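Local coordinates for Arf-GAP with coiled-coil, ANK repeat and PH domain-containing protein 2 (Homo sapiens, PDB 6IF3), which acts as a GTPase-activating protein for ARF6 and needs its ankyrin repeats, the part contained in this chain, to interact with RAB35, at residues A[47-52]-A[62-67]; A[77-82]-A[108-113]; A[113-118]-A[129-134]. One frame throughout, in Å; residues are numbered along the deposited sequence. Where two conformers were deposited one is given.

Contact 1: residues A[47-52]-A[62-67]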
# COMPACT_ATOMS: atom_id res chain seq x y z
N THR A 47 -13.44 -25.46 -2.91
CA THR A 47 -12.33 -26.19 -3.48
C THR A 47 -11.31 -26.58 -2.42
O THR A 47 -11.34 -26.06 -1.31
CB THR A 47 -11.59 -25.33 -4.50
OG1 THR A 47 -11.14 -24.15 -3.80
CG2 THR A 47 -12.49 -24.94 -5.67
N PRO A 48 -10.38 -27.46 -2.78
CA PRO A 48 -9.27 -27.73 -1.85
C PRO A 48 -8.51 -26.48 -1.47
O PRO A 48 -8.19 -26.36 -0.28
CB PRO A 48 -8.39 -28.74 -2.65
CG PRO A 48 -9.44 -29.51 -3.50
CD PRO A 48 -10.39 -28.41 -3.92
N LEU A 49 -8.29 -25.56 -2.40
CA LEU A 49 -7.47 -24.40 -2.03
C LEU A 49 -8.27 -23.50 -1.13
O LEU A 49 -7.69 -22.92 -0.19
CB LEU A 49 -6.97 -23.68 -3.27
CG LEU A 49 -6.05 -22.49 -3.05
CD1 LEU A 49 -4.85 -22.89 -2.17
CD2 LEU A 49 -5.56 -21.96 -4.41
N ILE A 50 -9.58 -23.38 -1.35
CA ILE A 50 -10.38 -22.62 -0.41
C ILE A 50 -10.37 -23.31 0.98
O ILE A 50 -10.28 -22.62 2.00
CB ILE A 50 -11.82 -22.40 -0.94
CG1 ILE A 50 -11.79 -21.36 -2.07
CG2 ILE A 50 -12.76 -21.98 0.17
CD1 ILE A 50 -13.10 -21.26 -2.82
N GLN A 51 -10.44 -24.64 1.03
CA GLN A 51 -10.33 -25.32 2.32
C GLN A 51 -8.99 -25.06 2.99
O GLN A 51 -8.92 -24.97 4.21
CB GLN A 51 -10.55 -26.84 2.15
CG GLN A 51 -12.05 -27.14 1.83
CD GLN A 51 -12.97 -26.73 2.97
OE1 GLN A 51 -12.74 -27.08 4.12
NE2 GLN A 51 -14.00 -25.97 2.65
N ALA A 52 -7.92 -24.96 2.19
CA ALA A 52 -6.58 -24.69 2.74
C ALA A 52 -6.55 -23.32 3.38
O ALA A 52 -5.95 -23.12 4.45
CB ALA A 52 -5.53 -24.80 1.66
N GLU A 62 0.56 -23.69 -0.38
CA GLU A 62 1.74 -23.85 -1.24
C GLU A 62 1.68 -25.19 -1.96
O GLU A 62 1.84 -25.27 -3.18
CB GLU A 62 3.03 -23.76 -0.42
CG GLU A 62 3.28 -22.42 0.27
CD GLU A 62 4.43 -22.51 1.27
OE1 GLU A 62 4.80 -23.64 1.66
OE2 GLU A 62 4.99 -21.44 1.66
N PHE A 63 1.42 -26.27 -1.20
CA PHE A 63 1.38 -27.62 -1.79
C PHE A 63 0.36 -27.72 -2.93
O PHE A 63 0.65 -28.28 -4.01
CB PHE A 63 1.07 -28.63 -0.68
CG PHE A 63 1.01 -30.05 -1.14
CD1 PHE A 63 2.14 -30.82 -1.18
CD2 PHE A 63 -0.22 -30.62 -1.51
CE1 PHE A 63 2.10 -32.16 -1.59
CE2 PHE A 63 -0.27 -31.96 -1.93
CZ PHE A 63 0.89 -32.73 -1.97
N LEU A 64 -0.83 -27.19 -2.71
CA LEU A 64 -1.86 -27.22 -3.74
C LEU A 64 -1.44 -26.44 -4.98
O LEU A 64 -1.58 -26.92 -6.10
CB LEU A 64 -3.17 -26.68 -3.17
CG LEU A 64 -3.83 -27.66 -2.20
CD1 LEU A 64 -5.01 -26.99 -1.47
CD2 LEU A 64 -4.33 -28.93 -2.97
N LEU A 65 -0.90 -25.25 -4.80
CA LEU A 65 -0.41 -24.46 -5.94
C LEU A 65 0.69 -25.18 -6.71
O LEU A 65 0.72 -25.15 -7.94
CB LEU A 65 0.09 -23.09 -5.46
CG LEU A 65 -1.01 -22.16 -4.97
CD1 LEU A 65 -0.41 -20.89 -4.31
CD2 LEU A 65 -1.99 -21.78 -6.07
N GLN A 66 1.59 -25.85 -5.98
CA GLN A 66 2.69 -26.60 -6.59
C GLN A 66 2.17 -27.80 -7.35
O GLN A 66 2.85 -28.33 -8.21
CB GLN A 66 3.67 -27.08 -5.52
CG GLN A 66 4.48 -25.96 -4.93
CD GLN A 66 5.17 -26.38 -3.65
OE1 GLN A 66 5.08 -27.54 -3.23
NE2 GLN A 66 5.85 -25.44 -3.01
N ASN A 67 0.94 -28.23 -7.04
CA ASN A 67 0.38 -29.40 -7.71
C ASN A 67 -0.77 -29.01 -8.66
O ASN A 67 -1.59 -29.84 -9.04
CB ASN A 67 -0.08 -30.42 -6.66
CG ASN A 67 1.09 -31.16 -6.05
OD1 ASN A 67 1.54 -32.14 -6.61
ND2 ASN A 67 1.60 -30.67 -4.93
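Leu64 pushes one methyl, CD1, into the first turn of helix 48-55, where Pro48, Leu49 and Ala52 receive it. Leu64 CD1 sits 3.5 Å from Pro48 O and 3.6 Å from Leu49 CA, so much of its contact is with backbone. Side-chain carbons complete the seat: Ala52 CB lies 3.9 Å from Leu64 CD1, and Pro48 CB touches both Leu64 methyls. Leu49, on the same helix as Pro48 and Ala52, packs alongside. Its CG stands anti to the backbone N (chi1 -177°), and the side chain slides past that of Leu64 in the opposite direction, bringing Leu49 CD1 to 4.2 Å from Leu64 CD1. The second methyl, Leu49 CD2, meets Leu65 CD2 at 3.9 Å, these two side chains crossing at about a right angle. The short helical segments run nearly antiparallel, at 160°, with axes 9.8 Å apart. Thr47 is the N-cap of the first helix: its OG1 accepts from Ile50 N at 3.0 Å. Thr47 and Pro48 thus begin a Thr-Pro-Leu helix start of the kind usual in ankyrin repeats, here in the repeat ANK 1. Met26 lies beside Leu64, while Leu96 and Phe97 of helix 91-99 press on Leu65. With no hydrogen bond or ion pair crossing between the segments, the pairing depends on close fit of aliphatic groups, most of them buried, and the Thr47 cap serves its own helix.

Contact 2: residues A[77-82]-A[108-113]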
# COMPACT_ATOMS: atom_id res chain seq x y z
N GLN A 77 -20.37 -18.38 -4.84
CA GLN A 77 -20.62 -16.97 -4.52
C GLN A 77 -19.62 -16.05 -5.21
O GLN A 77 -19.61 -14.83 -4.96
CB GLN A 77 -20.57 -16.75 -3.00
CG GLN A 77 -21.86 -17.23 -2.28
CD GLN A 77 -21.87 -18.72 -2.01
OE1 GLN A 77 -20.81 -19.33 -1.82
NE2 GLN A 77 -23.07 -19.32 -1.98
N GLY A 78 -18.79 -16.64 -6.06
CA GLY A 78 -17.79 -15.91 -6.84
C GLY A 78 -16.54 -15.53 -6.07
O GLY A 78 -15.79 -14.63 -6.51
N ARG A 79 -16.31 -16.20 -4.94
CA ARG A 79 -15.20 -15.86 -4.05
C ARG A 79 -14.06 -16.84 -4.23
O ARG A 79 -14.26 -18.04 -4.00
CB ARG A 79 -15.67 -15.88 -2.59
CG ARG A 79 -16.78 -14.87 -2.31
CD ARG A 79 -17.52 -15.16 -1.03
NE ARG A 79 -18.47 -14.09 -0.75
CZ ARG A 79 -19.58 -14.22 -0.04
NH1 ARG A 79 -19.92 -15.40 0.46
NH2 ARG A 79 -20.36 -13.16 0.16
N GLY A 80 -12.87 -16.35 -4.58
CA GLY A 80 -11.68 -17.18 -4.71
C GLY A 80 -10.85 -17.21 -3.44
O GLY A 80 -11.24 -16.65 -2.44
N PRO A 81 -9.73 -17.91 -3.47
CA PRO A 81 -8.81 -18.06 -2.34
C PRO A 81 -8.39 -16.69 -1.79
O PRO A 81 -8.38 -16.53 -0.56
CB PRO A 81 -7.63 -18.82 -2.95
CG PRO A 81 -8.30 -19.71 -4.01
CD PRO A 81 -9.36 -18.80 -4.60
N LEU A 82 -8.06 -15.74 -2.65
CA LEU A 82 -7.64 -14.45 -2.13
C LEU A 82 -8.76 -13.73 -1.37
O LEU A 82 -8.51 -13.13 -0.34
CB LEU A 82 -7.10 -13.57 -3.26
CG LEU A 82 -6.65 -12.16 -2.87
CD1 LEU A 82 -5.56 -12.12 -1.81
CD2 LEU A 82 -6.21 -11.38 -4.15
N ASP A 108 -16.71 -10.57 -6.00
CA ASP A 108 -17.61 -11.69 -5.80
C ASP A 108 -19.01 -11.30 -6.33
O ASP A 108 -19.19 -10.25 -6.96
CB ASP A 108 -17.65 -12.13 -4.33
CG ASP A 108 -18.23 -11.08 -3.39
OD1 ASP A 108 -18.69 -10.00 -3.82
OD2 ASP A 108 -18.27 -11.37 -2.16
N GLU A 109 -19.99 -12.17 -6.11
CA GLU A 109 -21.33 -11.91 -6.64
C GLU A 109 -22.01 -10.70 -5.97
O GLU A 109 -22.98 -10.16 -6.49
CB GLU A 109 -22.22 -13.14 -6.52
CG GLU A 109 -21.93 -14.22 -7.58
CD GLU A 109 -22.22 -13.76 -9.03
OE1 GLU A 109 -23.20 -13.04 -9.28
OE2 GLU A 109 -21.41 -14.07 -9.93
N GLU A 110 -21.51 -10.28 -4.82
CA GLU A 110 -22.01 -9.07 -4.18
C GLU A 110 -21.27 -7.81 -4.63
O GLU A 110 -21.59 -6.71 -4.19
CB GLU A 110 -21.91 -9.20 -2.67
CG GLU A 110 -22.89 -10.16 -2.11
CD GLU A 110 -22.99 -10.04 -0.62
OE1 GLU A 110 -22.01 -9.57 0.00
OE2 GLU A 110 -24.07 -10.37 -0.07
N GLY A 111 -20.27 -7.99 -5.49
CA GLY A 111 -19.54 -6.86 -6.05
C GLY A 111 -18.31 -6.42 -5.27
O GLY A 111 -17.76 -5.35 -5.54
N LYS A 112 -17.89 -7.20 -4.29
CA LYS A 112 -16.75 -6.80 -3.45
C LYS A 112 -15.42 -7.39 -3.92
O LYS A 112 -15.33 -8.57 -4.25
CB LYS A 112 -16.99 -7.20 -1.99
CG LYS A 112 -18.26 -6.65 -1.38
CD LYS A 112 -18.41 -7.03 0.08
CE LYS A 112 -19.65 -6.38 0.69
NZ LYS A 112 -19.80 -6.60 2.16
N ASP A 113 -14.37 -6.56 -3.95
CA ASP A 113 -13.02 -7.07 -4.18
C ASP A 113 -12.23 -7.12 -2.88
O ASP A 113 -12.66 -6.57 -1.86
CB ASP A 113 -12.27 -6.26 -5.30
CG ASP A 113 -11.99 -4.83 -4.96
OD1 ASP A 113 -12.08 -4.38 -3.80
OD2 ASP A 113 -11.66 -4.12 -5.94
O HOH W 1 -20.84 -12.94 -3.31
O HOH W 2 -19.29 -10.48 -0.02
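Arg79 and Asp108 lie side by side and point the same way, the guanidinium and carboxylate planes turned 50° apart. Arg79 NE donates to Asp108 OD2 at 3.1 Å, a nearly straight salt-bridge hydrogen bond that stays close to the guanidinium plane and reaches the oxygen on its anti side. The aliphatic part follows the same line, with Arg79 CG 3.5 Å from Asp108 CB. Asp108 holds its CG between the backbone N and the carbonyl carbon (chi1 65°), which turns the carboxylate back over its own loop. There Asp108 OD1 takes a hydrogen bond from Lys112 N at 2.9 Å, coming from above the carboxylate plane, and a weak one from Glu110 N. One carboxylate therefore serves both segments, OD2 facing Arg79 and OD1 bracing the turn. Glu110 completes a salt-bridge network less directly: its OE1 is 4.0 Å from Arg79 NH2, a long ion pair with the planes 86° apart. A water accepts from Arg79 NH2 and donates to Glu110 OE1; it also lies unusually close to Asp108 OD2, so that link is doubtful. Beside the charges the backbones join, Glu109 N donating to Gln77 O at 2.9 Å, while Asp108 CA makes a CA-H...O contact of 3.5 Å to Gly78 O. Gly78 has positive phi, and a side chain there would crowd Asp108 CA and Glu109 N. Arg74 also donates to Gly78 O, and Asp75 accepts from Arg79 N. The type I turn from Asp108 to Gly111, packed beside the preceding loop, fits the row of projecting loops that link successive ankyrin repeats; here 77-82 opens ANK 2 and 108-113 leads into ANK 3.

Contact 3: residues A[113-118]-A[129-134]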
# COMPACT_ATOMS: atom_id res chain seq x y z
N ASP A 113 -14.37 -6.56 -3.95
CA ASP A 113 -13.02 -7.07 -4.18
C ASP A 113 -12.23 -7.12 -2.88
O ASP A 113 -12.66 -6.57 -1.86
CB ASP A 113 -12.27 -6.26 -5.30
CG ASP A 113 -11.99 -4.83 -4.96
OD1 ASP A 113 -12.08 -4.38 -3.80
OD2 ASP A 113 -11.66 -4.12 -5.94
N PRO A 114 -11.07 -7.80 -2.90
CA PRO A 114 -10.31 -7.94 -1.67
C PRO A 114 -9.91 -6.62 -1.06
O PRO A 114 -9.97 -6.50 0.16
CB PRO A 114 -9.08 -8.73 -2.12
CG PRO A 114 -9.64 -9.66 -3.14
CD PRO A 114 -10.62 -8.77 -3.92
N LEU A 115 -9.55 -5.65 -1.89
CA LEU A 115 -9.16 -4.35 -1.33
C LEU A 115 -10.33 -3.69 -0.58
O LEU A 115 -10.12 -3.17 0.52
CB LEU A 115 -8.65 -3.38 -2.42
CG LEU A 115 -8.21 -2.00 -1.90
CD1 LEU A 115 -7.03 -2.11 -0.92
CD2 LEU A 115 -7.90 -1.06 -3.09
N SER A 116 -11.53 -3.73 -1.14
CA SER A 116 -12.67 -3.07 -0.47
C SER A 116 -12.90 -3.74 0.89
O SER A 116 -13.21 -3.08 1.87
CB SER A 116 -13.93 -3.10 -1.33
OG SER A 116 -14.50 -4.40 -1.42
N ILE A 117 -12.75 -5.05 0.94
CA ILE A 117 -12.94 -5.82 2.17
C ILE A 117 -11.89 -5.42 3.21
O ILE A 117 -12.23 -5.09 4.36
CB ILE A 117 -12.90 -7.32 1.85
CG1 ILE A 117 -14.11 -7.65 0.99
CG2 ILE A 117 -12.88 -8.16 3.14
CD1 ILE A 117 -14.07 -9.04 0.42
N ALA A 118 -10.63 -5.43 2.80
CA ALA A 118 -9.52 -5.02 3.69
C ALA A 118 -9.63 -3.59 4.20
O ALA A 118 -9.30 -3.33 5.36
CB ALA A 118 -8.19 -5.26 2.96
N LEU A 129 -0.26 -4.86 1.49
CA LEU A 129 0.14 -5.89 0.51
C LEU A 129 -0.65 -5.73 -0.80
O LEU A 129 -0.07 -5.82 -1.89
CB LEU A 129 -0.08 -7.30 1.06
CG LEU A 129 0.77 -7.66 2.28
CD1 LEU A 129 0.44 -9.12 2.69
CD2 LEU A 129 2.28 -7.52 2.01
N LEU A 130 -1.97 -5.53 -0.71
CA LEU A 130 -2.79 -5.39 -1.91
C LEU A 130 -2.38 -4.15 -2.69
O LEU A 130 -2.26 -4.22 -3.91
CB LEU A 130 -4.29 -5.30 -1.54
CG LEU A 130 -4.90 -6.60 -1.00
CD1 LEU A 130 -6.30 -6.36 -0.42
CD2 LEU A 130 -5.02 -7.63 -2.11
N ARG A 131 -2.14 -3.02 -2.01
CA ARG A 131 -1.79 -1.79 -2.70
C ARG A 131 -0.40 -1.88 -3.31
O ARG A 131 -0.20 -1.41 -4.41
CB ARG A 131 -1.88 -0.60 -1.75
CG ARG A 131 -3.30 -0.30 -1.30
CD ARG A 131 -3.81 1.05 -1.78
NE ARG A 131 -5.23 1.23 -1.51
CZ ARG A 131 -5.72 2.05 -0.58
NH1 ARG A 131 -4.91 2.75 0.18
NH2 ARG A 131 -7.03 2.16 -0.40
N LEU A 132 0.55 -2.49 -2.60
CA LEU A 132 1.92 -2.58 -3.17
C LEU A 132 1.97 -3.55 -4.36
O LEU A 132 2.71 -3.34 -5.32
CB LEU A 132 2.93 -2.97 -2.10
CG LEU A 132 3.09 -1.81 -1.08
CD1 LEU A 132 4.21 -2.11 -0.13
CD2 LEU A 132 3.28 -0.41 -1.75
N ALA A 133 1.13 -4.59 -4.32
CA ALA A 133 1.01 -5.47 -5.50
C ALA A 133 0.39 -4.73 -6.69
O ALA A 133 0.79 -4.97 -7.84
CB ALA A 133 0.21 -6.70 -5.15
N ARG A 134 -0.59 -3.85 -6.43
CA ARG A 134 -1.15 -3.01 -7.49
C ARG A 134 -0.08 -2.07 -8.05
O ARG A 134 -0.03 -1.85 -9.25
CB ARG A 134 -2.34 -2.20 -6.99
CG ARG A 134 -3.55 -3.06 -6.64
CD ARG A 134 -4.87 -2.26 -6.61
NE ARG A 134 -6.02 -3.10 -6.27
CZ ARG A 134 -7.29 -2.79 -6.53
NH1 ARG A 134 -7.57 -1.66 -7.19
NH2 ARG A 134 -8.26 -3.61 -6.19
O HOH W 3 -8.27 -5.93 -4.60
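The helix-turn-helix of the ankyrin repeat ANK 3 is drawn together where Asp113, Pro114, Leu115 and Ala118 meet Leu130 and Arg134. Leu130 CD1 enters the start of helix 114-120, lying 3.6 Å from Leu115 CA and touching Pro114 CB and Ala118 CB. The short segments cross at 146°, axes 10.5 Å apart. Arg134 reaches the same helix start with its chain extended from CG to NE. Leu115 CD2 lies over the centre of one face of the Arg134 guanidinium, 3.9 Å above the plane. At the edge, Arg134 NH2 makes a weak salt-bridge hydrogen bond of 3.4 Å to Asp113 OD2, the two planes 88° apart. A water near the guanidinium plane links Arg134 NH2 to Leu115 N, and Gln104 accepts from Arg134 NE. Asp113 is the N-cap: its OD1 receives Ser116 N at 2.8 Å, nearly along the C-O axis, while Asp113 O takes bonds from Ser116 OG and Ile117 N. An alanine here would probably leave Ser116 N without its capping acceptor and Arg134 NH2 without its acidic mate. Arg131, modelled in two conformers, brings NE to 3.8 Å from Leu115 CD1 in one, where its NH1 hydrogen-bonds to the backbone of another protein's chain; Leu132 meets an aromatic side chain there. Pro114 packs on Leu82 and Thr86 of helix 81-88, Leu130 on Leu98 of helix 91-99, so both helices lean on the preceding pair.

From the N terminus the contacts follow one another in series, none nested or crossing. Contact 1 closes the short turn between helices 48-55 and 58-66, making one antiparallel pair. Contact 2 then spans helices 81-88 and 91-99 to bring the loop before the first beside the loop after the second. Contact 3 closes the turn between helices 114-120 and 124-141. Pro81 packs on Leu49, carrying contact 1 into contact 2, and Asp113 belongs to both contacts 2 and 3, where Lys112 also packs on Ile117. Contacts 1 and 3, about 21 Å apart between centres, do not touch; they lie on opposite sides of the chain's centre, joined through the middle repeat.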